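Local coordinates for protein mandelate racemase/muconate lactonizing enzyme (Jannaschia sp., PDB 4J3Z) that belongs to the enolase superfamily and probably catalyses a metal-assisted reaction begun by removing a proton next to a substrate carboxylate, as mandelate racemase does, at residues 218-223 and 247-252; 225-230 and 253-258; 230-235 and 331-336; 276-281 and 303-308. All coordinates share one frame; numbering follows the deposited sequence. Where two conformers were deposited one is given.

Contact 1. Residues 218-223 and 247-252; sequences GAIRLA and SEVAAH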
# COMPACT_ATOMS: atom_id res chain seq x y z
N GLY D 218 7.69 -15.51 -17.06
CA GLY D 218 7.59 -16.75 -17.81
C GLY D 218 6.50 -17.63 -17.25
O GLY D 218 5.61 -18.10 -17.98
N ALA D 219 6.57 -17.83 -15.93
CA ALA D 219 5.61 -18.64 -15.19
C ALA D 219 4.15 -18.30 -15.52
O ALA D 219 3.29 -19.18 -15.61
CB ALA D 219 5.86 -18.50 -13.70
N ILE D 220 3.88 -17.01 -15.71
CA ILE D 220 2.55 -16.52 -16.04
C ILE D 220 2.08 -16.92 -17.45
O ILE D 220 0.93 -17.35 -17.62
CB ILE D 220 2.48 -14.99 -15.87
CG1 ILE D 220 2.83 -14.63 -14.42
CG2 ILE D 220 1.11 -14.48 -16.31
CD1 ILE D 220 3.31 -13.20 -14.22
N ARG D 221 2.95 -16.79 -18.45
CA ARG D 221 2.69 -17.35 -19.77
C ARG D 221 2.32 -18.84 -19.70
O ARG D 221 1.41 -19.28 -20.39
CB ARG D 221 3.90 -17.19 -20.69
CG ARG D 221 4.15 -15.77 -21.18
CD ARG D 221 5.46 -15.71 -21.93
NE ARG D 221 5.42 -16.46 -23.19
CZ ARG D 221 6.48 -16.95 -23.82
NH1 ARG D 221 7.70 -16.79 -23.30
NH2 ARG D 221 6.34 -17.60 -24.96
N LEU D 222 3.02 -19.59 -18.85
CA LEU D 222 2.80 -21.04 -18.73
C LEU D 222 1.47 -21.32 -18.05
O LEU D 222 0.68 -22.16 -18.51
CB LEU D 222 3.96 -21.70 -17.98
CG LEU D 222 4.03 -23.22 -17.82
CD1 LEU D 222 3.91 -23.92 -19.16
CD2 LEU D 222 5.34 -23.59 -17.14
N ALA D 223 1.23 -20.60 -16.95
CA ALA D 223 -0.02 -20.70 -16.20
C ALA D 223 -1.24 -20.43 -17.08
O ALA D 223 -2.31 -20.99 -16.86
CB ALA D 223 0.01 -19.74 -15.02
N SER D 247 3.93 -13.03 -5.61
CA SER D 247 2.84 -12.04 -5.67
C SER D 247 2.31 -11.76 -7.08
O SER D 247 1.12 -11.85 -7.31
CB SER D 247 3.28 -10.74 -4.98
OG SER D 247 2.19 -9.87 -4.77
N GLU D 248 3.19 -11.41 -8.02
CA GLU D 248 2.81 -11.09 -9.41
C GLU D 248 2.25 -12.30 -10.18
O GLU D 248 1.39 -12.15 -11.05
CB GLU D 248 3.99 -10.46 -10.17
CG GLU D 248 5.21 -11.36 -10.33
CD GLU D 248 6.51 -10.59 -10.54
OE1 GLU D 248 7.29 -10.46 -9.57
OE2 GLU D 248 6.75 -10.12 -11.68
N VAL D 249 2.76 -13.48 -9.85
CA VAL D 249 2.36 -14.73 -10.47
C VAL D 249 0.97 -15.14 -9.95
O VAL D 249 0.08 -15.48 -10.74
CB VAL D 249 3.39 -15.84 -10.16
CG1 VAL D 249 2.84 -17.23 -10.46
CG2 VAL D 249 4.69 -15.60 -10.92
N ALA D 250 0.81 -15.09 -8.63
CA ALA D 250 -0.45 -15.40 -7.98
C ALA D 250 -1.55 -14.46 -8.44
O ALA D 250 -2.71 -14.86 -8.54
CB ALA D 250 -0.31 -15.36 -6.47
N ALA D 251 -1.19 -13.20 -8.70
CA ALA D 251 -2.18 -12.21 -9.12
C ALA D 251 -2.67 -12.47 -10.56
O ALA D 251 -3.87 -12.33 -10.83
CB ALA D 251 -1.62 -10.80 -8.97
N HIS D 252 -1.77 -12.85 -11.47
CA HIS D 252 -2.07 -13.10 -12.88
C HIS D 252 -2.67 -14.47 -13.21
O HIS D 252 -3.04 -14.73 -14.34
CB HIS D 252 -0.79 -12.96 -13.69
CG HIS D 252 -0.46 -11.55 -14.06
ND1 HIS D 252 0.14 -10.67 -13.19
CD2 HIS D 252 -0.65 -10.87 -15.22
CE1 HIS D 252 0.32 -9.51 -13.79
NE2 HIS D 252 -0.15 -9.60 -15.03
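Ile220 reaches out of helix 216-226 and lies obliquely against His252 on helix 246-252, and the orientation of these two side chains sets the character of the contact. The two branches of the isoleucine touch different parts of the opposite helix, though both also reach His252. With CG2 anti to the backbone N (chi1 -59°), this methyl turns to the histidine and rests 3.6 Å from His252 CB. The other branch runs across the helix surface: Ile220 CG1 lies 4.0 Å from Val249 CA, and Ile220 CD1 ends 3.9 Å from the carbonyl oxygen Glu248 O, close to the imidazole as well. Beside it, Ala219 CB touches Val249 CG2 at 4.2 Å, a light contact at the flank.

Two conformers of His252 were modelled. In the one given, His252 ND1 donates to Glu248 O at 2.9 Å, a bent bond with the acceptor somewhat out of the ring plane, while His252 N shares the same acceptor. Replacing Ile220 by an alanine would probably open a gap beside His252 CB and Val249, removing most of the apolar bridge between the helices.

The short helical segments run nearly parallel, 20° apart with axes 9.4 Å from each other, as expected of successive outer helices of a beta/alpha barrel. The Glu248 carboxylate and His252 NE2 find partners in another chain, a salt bridge to Arg278 and a bond to Ala250 O of the second subunit. The helix junction is held by apolar contact, and the polar groups at its margin take part in subunit contacts.

Contact 2. Residues 225-230 and 253-258; sequences AIEPYD and TSIPIA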
# COMPACT_ATOMS: atom_id res chain seq x y z
N ALA D 225 -1.41 -21.22 -20.33
CA ALA D 225 -1.63 -22.35 -21.24
C ALA D 225 -2.32 -23.51 -20.55
O ALA D 225 -3.10 -24.24 -21.16
CB ALA D 225 -0.33 -22.83 -21.86
N ILE D 226 -2.03 -23.69 -19.26
CA ILE D 226 -2.58 -24.82 -18.52
C ILE D 226 -3.86 -24.52 -17.73
O ILE D 226 -4.50 -25.45 -17.23
CB ILE D 226 -1.53 -25.46 -17.60
CG1 ILE D 226 -1.03 -24.44 -16.56
CG2 ILE D 226 -0.40 -26.05 -18.45
CD1 ILE D 226 -0.04 -25.00 -15.55
N GLU D 227 -4.26 -23.26 -17.64
CA GLU D 227 -5.50 -22.91 -16.94
C GLU D 227 -6.74 -23.65 -17.41
O GLU D 227 -7.48 -24.19 -16.57
CB GLU D 227 -5.76 -21.41 -16.98
CG GLU D 227 -5.36 -20.68 -15.72
CD GLU D 227 -5.38 -19.19 -15.92
OE1 GLU D 227 -5.93 -18.76 -16.96
OE2 GLU D 227 -4.85 -18.46 -15.06
N PRO D 228 -7.00 -23.68 -18.74
CA PRO D 228 -8.19 -24.40 -19.22
C PRO D 228 -8.34 -25.83 -18.67
O PRO D 228 -9.45 -26.37 -18.67
CB PRO D 228 -8.00 -24.43 -20.73
CG PRO D 228 -7.23 -23.18 -21.03
CD PRO D 228 -6.31 -22.99 -19.85
N TYR D 229 -7.26 -26.42 -18.20
CA TYR D 229 -7.31 -27.74 -17.67
C TYR D 229 -7.50 -27.84 -16.19
O TYR D 229 -7.57 -28.90 -15.66
CB TYR D 229 -6.11 -28.54 -18.11
CG TYR D 229 -5.82 -28.34 -19.52
CD1 TYR D 229 -6.59 -28.93 -20.48
CD2 TYR D 229 -4.84 -27.48 -19.93
CE1 TYR D 229 -6.36 -28.70 -21.80
CE2 TYR D 229 -4.61 -27.25 -21.24
CZ TYR D 229 -5.38 -27.87 -22.16
OH TYR D 229 -5.14 -27.65 -23.45
N ASP D 230 -7.64 -26.69 -15.54
CA ASP D 230 -7.91 -26.58 -14.11
C ASP D 230 -7.00 -27.35 -13.17
O ASP D 230 -7.46 -28.18 -12.39
CB ASP D 230 -9.37 -26.82 -13.74
CG ASP D 230 -9.64 -26.50 -12.28
OD1 ASP D 230 -9.16 -25.47 -11.81
OD2 ASP D 230 -10.32 -27.28 -11.59
N THR D 253 -2.67 -15.38 -12.24
CA THR D 253 -3.25 -16.68 -12.55
C THR D 253 -4.26 -17.09 -11.49
O THR D 253 -4.12 -16.73 -10.32
CB THR D 253 -2.18 -17.79 -12.82
OG1 THR D 253 -2.81 -18.90 -13.47
CG2 THR D 253 -1.51 -18.27 -11.54
N SER D 254 -5.29 -17.79 -11.95
CA SER D 254 -6.34 -18.31 -11.10
C SER D 254 -5.94 -19.66 -10.49
O SER D 254 -6.73 -20.25 -9.74
CB SER D 254 -7.61 -18.50 -11.93
OG SER D 254 -7.39 -19.41 -12.98
N ILE D 255 -4.75 -20.15 -10.83
CA ILE D 255 -4.27 -21.44 -10.35
C ILE D 255 -3.58 -21.25 -9.00
O ILE D 255 -2.61 -20.52 -8.92
CB ILE D 255 -3.26 -22.10 -11.31
CG1 ILE D 255 -3.89 -22.32 -12.70
CG2 ILE D 255 -2.76 -23.42 -10.74
CD1 ILE D 255 -2.87 -22.55 -13.79
N PRO D 256 -4.08 -21.92 -7.94
CA PRO D 256 -3.43 -21.84 -6.63
C PRO D 256 -1.91 -22.08 -6.72
O PRO D 256 -1.47 -22.91 -7.51
CB PRO D 256 -4.10 -22.95 -5.81
CG PRO D 256 -5.12 -23.59 -6.70
CD PRO D 256 -5.32 -22.72 -7.90
N ILE D 257 -1.13 -21.34 -5.93
CA ILE D 257 0.33 -21.44 -5.99
C ILE D 257 0.89 -22.21 -4.80
O ILE D 257 0.77 -21.77 -3.65
CB ILE D 257 1.03 -20.06 -6.13
CG1 ILE D 257 0.37 -19.21 -7.22
CG2 ILE D 257 2.52 -20.24 -6.44
CD1 ILE D 257 0.55 -19.70 -8.64
N ALA D 258 1.50 -23.33 -5.09
CA ALA D 258 2.13 -24.14 -4.10
C ALA D 258 3.64 -24.06 -4.15
O ALA D 258 4.19 -23.94 -5.16
CB ALA D 258 1.66 -25.54 -4.22
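The Glu227 carboxylate is gripped through OE2 from opposite faces of its plane, by Thr253 on one and the backbone of Ser254 on the other. Thr253 OG1 donates to Glu227 OE2 at 2.6 Å, on the anti side and 23° out of the plane. Ser254 N comes from above the plane at 3.2 Å from Glu227 OE2, its N-H nearly straight at 164°. The second oxygen, OE1, makes a salt bridge with Lys224. The Tyr229 ring, a second flat group, has Ile226 CA at its edge.

The chain of Glu227 is extended beyond CG (chi2 169°), which carries the carboxylate across to the loop ahead of strand 257-259. Its aliphatic part is used as well: Glu227 CG lies 3.7 Å from Ile255 CD1. The same methyl meets Ile226 CG1 at 3.8 Å, the two isoleucines crossing at about a right angle.

An alanine in place of Glu227 would probably leave the Thr253 hydroxyl and the Ser254 N-H without their acceptor and Lys224 without its mate. With two donors on one oxygen and a lysine at the other, the carboxylate is likely to stay ionised, fastening the end of helix 216-226 to the loop that leads into strand 257-259.

Contact 3. Residues 230-235 and 331-336; sequences DPLWYE and LLMVEA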
# COMPACT_ATOMS: atom_id res chain seq x y z
N ASP D 230 -7.64 -26.69 -15.54
CA ASP D 230 -7.91 -26.58 -14.11
C ASP D 230 -7.00 -27.35 -13.17
O ASP D 230 -7.46 -28.18 -12.39
CB ASP D 230 -9.37 -26.82 -13.74
CG ASP D 230 -9.64 -26.50 -12.28
OD1 ASP D 230 -9.16 -25.47 -11.81
OD2 ASP D 230 -10.32 -27.28 -11.59
N PRO D 231 -5.70 -27.10 -13.25
CA PRO D 231 -4.78 -27.79 -12.33
C PRO D 231 -4.99 -27.36 -10.87
O PRO D 231 -5.18 -26.16 -10.61
CB PRO D 231 -3.40 -27.33 -12.80
CG PRO D 231 -3.64 -26.02 -13.47
CD PRO D 231 -5.02 -26.08 -14.08
N LEU D 232 -4.96 -28.32 -9.95
CA LEU D 232 -5.15 -28.02 -8.52
C LEU D 232 -4.09 -27.08 -7.98
O LEU D 232 -4.37 -26.31 -7.05
CB LEU D 232 -5.17 -29.29 -7.67
CG LEU D 232 -5.65 -29.19 -6.20
CD1 LEU D 232 -6.18 -30.52 -5.70
CD2 LEU D 232 -4.56 -28.71 -5.28
N TRP D 233 -2.88 -27.15 -8.55
CA TRP D 233 -1.84 -26.21 -8.16
C TRP D 233 -0.73 -26.00 -9.20
O TRP D 233 -0.53 -26.81 -10.10
CB TRP D 233 -1.25 -26.54 -6.77
CG TRP D 233 -0.33 -27.74 -6.64
CD1 TRP D 233 0.66 -28.13 -7.50
CD2 TRP D 233 -0.27 -28.66 -5.53
NE1 TRP D 233 1.31 -29.24 -7.02
CE2 TRP D 233 0.76 -29.59 -5.81
CE3 TRP D 233 -1.01 -28.79 -4.34
CZ2 TRP D 233 1.07 -30.64 -4.94
CZ3 TRP D 233 -0.69 -29.83 -3.47
CH2 TRP D 233 0.34 -30.75 -3.79
N TYR D 234 -0.05 -24.87 -9.05
CA TYR D 234 1.13 -24.53 -9.81
C TYR D 234 2.27 -24.44 -8.80
O TYR D 234 2.32 -23.51 -7.98
CB TYR D 234 0.91 -23.20 -10.53
CG TYR D 234 1.97 -22.82 -11.53
CD1 TYR D 234 3.10 -23.61 -11.74
CD2 TYR D 234 1.85 -21.65 -12.27
CE1 TYR D 234 4.08 -23.24 -12.65
CE2 TYR D 234 2.82 -21.27 -13.18
CZ TYR D 234 3.93 -22.07 -13.37
OH TYR D 234 4.89 -21.70 -14.28
N GLU D 235 3.12 -25.44 -8.77
CA GLU D 235 4.09 -25.58 -7.72
C GLU D 235 5.45 -25.09 -8.15
O GLU D 235 5.91 -25.43 -9.17
CB GLU D 235 4.10 -27.02 -7.22
CG GLU D 235 5.39 -27.52 -6.66
CD GLU D 235 5.45 -29.01 -6.52
OE1 GLU D 235 4.60 -29.67 -7.07
OE2 GLU D 235 6.36 -29.49 -5.86
N LEU D 331 -4.74 -29.73 6.27
CA LEU D 331 -4.02 -30.64 5.38
C LEU D 331 -4.77 -30.85 4.06
O LEU D 331 -5.94 -31.21 4.06
CB LEU D 331 -3.79 -32.00 6.05
CG LEU D 331 -2.91 -32.93 5.20
CD1 LEU D 331 -1.44 -32.70 5.50
CD2 LEU D 331 -3.30 -34.37 5.42
N LEU D 332 -4.08 -30.64 2.95
CA LEU D 332 -4.63 -30.99 1.64
C LEU D 332 -4.24 -32.42 1.24
O LEU D 332 -5.12 -33.26 1.02
CB LEU D 332 -4.23 -29.97 0.58
CG LEU D 332 -4.67 -30.24 -0.85
CD1 LEU D 332 -6.18 -30.16 -1.02
CD2 LEU D 332 -3.96 -29.28 -1.78
N MET D 333 -2.94 -32.71 1.15
CA MET D 333 -2.45 -34.06 0.81
C MET D 333 -0.96 -34.24 1.05
O MET D 333 -0.18 -33.30 0.91
CB MET D 333 -2.78 -34.42 -0.65
CG MET D 333 -2.24 -33.44 -1.69
SD MET D 333 -2.87 -33.72 -3.36
CE MET D 333 -4.37 -32.75 -3.33
N VAL D 334 -0.58 -35.47 1.42
CA VAL D 334 0.82 -35.88 1.46
C VAL D 334 1.28 -36.37 0.08
O VAL D 334 0.57 -37.10 -0.60
CB VAL D 334 1.06 -37.03 2.47
CG1 VAL D 334 0.93 -36.53 3.91
CG2 VAL D 334 0.11 -38.20 2.22
N GLU D 335 2.48 -35.93 -0.33
CA GLU D 335 3.18 -36.48 -1.49
C GLU D 335 3.70 -37.84 -1.12
O GLU D 335 4.28 -38.01 -0.04
CB GLU D 335 4.37 -35.58 -1.85
CG GLU D 335 5.13 -35.96 -3.12
CD GLU D 335 6.15 -34.90 -3.53
OE1 GLU D 335 6.80 -34.31 -2.64
OE2 GLU D 335 6.29 -34.64 -4.74
N ALA D 336 3.51 -38.83 -2.00
CA ALA D 336 3.97 -40.19 -1.68
C ALA D 336 4.91 -40.78 -2.73
O ALA D 336 4.81 -40.44 -3.90
CB ALA D 336 2.77 -41.12 -1.46
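The sulfur of Met333 stands obliquely by the Trp233 ring although the two backbones are far apart, the Leu232 and Leu332 CA atoms, nearest across the segments, being 10.6 Å from each other. Met333 SD lies 5.1 Å from the centroid of the six-membered ring of Trp233, 44° off the ring normal, a Met-aromatic contact. A bend at chi3 (88°) then turns the methyl away from the ring toward the leucine, where Met333 CE and Leu232 CD1 meet tip to tip at 3.7 Å.

The other branch of Leu232 goes to a second partner. Leu232 CD2 and Leu332 CD2 touch at 3.6 Å as these side chains slide past each other in opposite directions. The same Leu332 methyl also serves the indole: CD2 sits at the edge of Trp233, near its plane, 3.7 Å from CZ3. One leucine methyl thus fills the angle between an aliphatic and an aromatic neighbour. The indole nitrogen makes a weak bond, Trp233 NE1 to Glu235 OE1 at 3.3 Å, and the ring also meets Tyr129 with planes at about 80°.

Farther along both strands, the carboxylates of Glu235 and Glu335 stay apart; Lys166 makes a salt bridge with Glu335 and a long, weak ion pair with Glu235. The two strands are not neighbours in the sheet, and their side chains meet across the interior of the barrel. Here Leu232, Trp233, Leu332 and Met333 form a hydrophobic plug near the strand beginnings, below the charged residues, in the modified (beta/alpha)7-beta barrel of the enolase superfamily.

Contact 4. Residues 276-281 and 303-308; sequences GARILQ and FGAQLA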
# COMPACT_ATOMS: atom_id res chain seq x y z
N GLY D 276 1.54 -14.61 -1.49
CA GLY D 276 0.44 -15.17 -2.26
C GLY D 276 0.35 -16.67 -2.42
O GLY D 276 -0.65 -17.17 -2.94
N ALA D 277 1.38 -17.41 -2.00
CA ALA D 277 1.28 -18.86 -2.01
C ALA D 277 0.15 -19.25 -1.08
O ALA D 277 0.00 -18.69 -0.00
CB ALA D 277 2.59 -19.49 -1.54
N ARG D 278 -0.68 -20.20 -1.51
CA ARG D 278 -1.76 -20.68 -0.65
C ARG D 278 -1.61 -22.16 -0.34
O ARG D 278 -2.42 -22.73 0.40
CB ARG D 278 -3.14 -20.36 -1.25
CG ARG D 278 -3.55 -18.89 -1.15
CD ARG D 278 -3.72 -18.44 0.30
NE ARG D 278 -3.85 -16.98 0.44
CZ ARG D 278 -2.83 -16.16 0.69
NH1 ARG D 278 -1.60 -16.65 0.84
NH2 ARG D 278 -3.04 -14.85 0.80
N ILE D 279 -0.58 -22.78 -0.90
CA ILE D 279 -0.27 -24.16 -0.56
C ILE D 279 1.21 -24.26 -0.26
O ILE D 279 2.03 -24.00 -1.12
CB ILE D 279 -0.63 -25.15 -1.70
CG1 ILE D 279 -2.06 -24.90 -2.18
CG2 ILE D 279 -0.41 -26.59 -1.25
CD1 ILE D 279 -2.61 -25.99 -3.08
N LEU D 280 1.53 -24.62 0.99
CA LEU D 280 2.92 -24.75 1.43
C LEU D 280 3.30 -26.21 1.51
O LEU D 280 2.53 -27.03 2.00
CB LEU D 280 3.13 -24.11 2.81
CG LEU D 280 2.68 -22.66 2.95
CD1 LEU D 280 2.94 -22.20 4.37
CD2 LEU D 280 3.37 -21.76 1.93
N GLN D 281 4.50 -26.52 1.03
CA GLN D 281 4.97 -27.89 0.95
C GLN D 281 6.32 -27.99 1.63
O GLN D 281 7.35 -27.98 0.97
CB GLN D 281 5.07 -28.33 -0.51
CG GLN D 281 3.93 -27.83 -1.39
CD GLN D 281 4.25 -27.99 -2.86
OE1 GLN D 281 5.30 -27.56 -3.33
NE2 GLN D 281 3.34 -28.61 -3.59
N PHE D 303 -3.61 -17.58 7.04
CA PHE D 303 -3.74 -17.01 5.70
C PHE D 303 -4.78 -17.75 4.85
O PHE D 303 -4.88 -17.53 3.62
CB PHE D 303 -2.39 -17.04 4.98
CG PHE D 303 -1.44 -15.95 5.42
CD1 PHE D 303 -1.46 -14.70 4.81
CD2 PHE D 303 -0.52 -16.19 6.43
CE1 PHE D 303 -0.59 -13.71 5.21
CE2 PHE D 303 0.35 -15.20 6.83
CZ PHE D 303 0.32 -13.96 6.23
N GLY D 304 -5.55 -18.63 5.48
CA GLY D 304 -6.52 -19.47 4.78
C GLY D 304 -5.84 -20.43 3.83
O GLY D 304 -6.47 -20.96 2.91
N ALA D 305 -4.55 -20.67 4.07
CA ALA D 305 -3.74 -21.56 3.24
C ALA D 305 -3.80 -23.00 3.73
O ALA D 305 -4.32 -23.27 4.82
CB ALA D 305 -2.30 -21.07 3.18
N GLN D 306 -3.23 -23.92 2.94
CA GLN D 306 -3.24 -25.36 3.24
C GLN D 306 -1.82 -25.96 3.25
O GLN D 306 -0.89 -25.38 2.69
CB GLN D 306 -4.11 -26.11 2.22
CG GLN D 306 -5.60 -25.83 2.32
CD GLN D 306 -6.41 -26.56 1.27
OE1 GLN D 306 -6.18 -26.40 0.07
NE2 GLN D 306 -7.36 -27.36 1.71
N LEU D 307 -1.69 -27.14 3.86
CA LEU D 307 -0.40 -27.84 3.96
C LEU D 307 -0.32 -29.11 3.11
O LEU D 307 -1.23 -29.94 3.13
CB LEU D 307 -0.10 -28.20 5.41
CG LEU D 307 1.27 -28.83 5.65
CD1 LEU D 307 2.26 -27.76 6.09
CD2 LEU D 307 1.16 -29.95 6.68
N ALA D 308 0.79 -29.25 2.39
CA ALA D 308 1.00 -30.41 1.51
C ALA D 308 2.42 -30.96 1.66
O ALA D 308 3.27 -30.73 0.79
CB ALA D 308 0.72 -30.02 0.06
O HOH W 1 -4.92 -23.63 -0.62
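Three backbone hydrogen bonds join strand 279-280 to strand 306-307 in parallel register: Gln306 N to Arg278 O at 2.9 Å, Leu280 N to Gln306 O at 3.1 Å, and Ala308 N to Leu280 O at 2.8 Å. Ile279 pairs with Gln306 and Leu280 with Leu307. Arg278 O takes a second donor, a water 2.8 Å away that also donates to Gln306 OE1, linking that side-chain amide to the start of the ladder.

Arg278 folds back on its own segment. A bend at chi2 (-65°) returns the guanidinium so that Arg278 NH1 donates to Ala277 O at 2.7 Å, from above the carbonyl plane, and to Leu273 O as well. Phe303 O lies over one face of the group; its 3.4 Å approach to Arg278 NE has too poor an angle for a hydrogen bond. NE has its partner across the interface instead, in a salt bridge to Glu248 of the third subunit.

Packing runs along the pair. At one end Ala305 CB lies against Arg278 CD at 4.2 Å; at the other Ile279 CG2, placed anti to the backbone N by chi1 of -49°, touches Ala308 CB at 3.8 Å.

Gly304, at positive phi, is the C-prime residue of the Schellman motif closing helix 290-302, the main helix of this beta-alpha-beta crossover. Strand 257-259 flanks 279-280 on its other edge. Ile279 meets Trp233 and Leu332 within the barrel, whereas Leu280 packs outward on Phe269 and Leu273 of helix 266-274, and the Phe303 ring meets His274 edge-to-face.

In the fold
Followed from the N terminus, the chain opens contact 1 at 218-223, contact 2 at 225-230 and contact 3 at 230-235, the last two sharing Asp230, before any of them closes. Contact 1 closes at 247-252 and contact 2 directly after it at 253-258, so all three cross one another. Contact 3 stays open until 331-336, and contact 4, 276-281 with 303-308, is nested inside it. Contact 1 joins two outer helices, contact 2 ties a helix end to the approach to strand 257-259, contact 4 pairs neighbouring strands, and contact 3 spans the interior. Backbone bonds between Tyr234 and Ala258, and between Ile257 and Ile279, stitch contacts 3, 2 and 4 into one sheet.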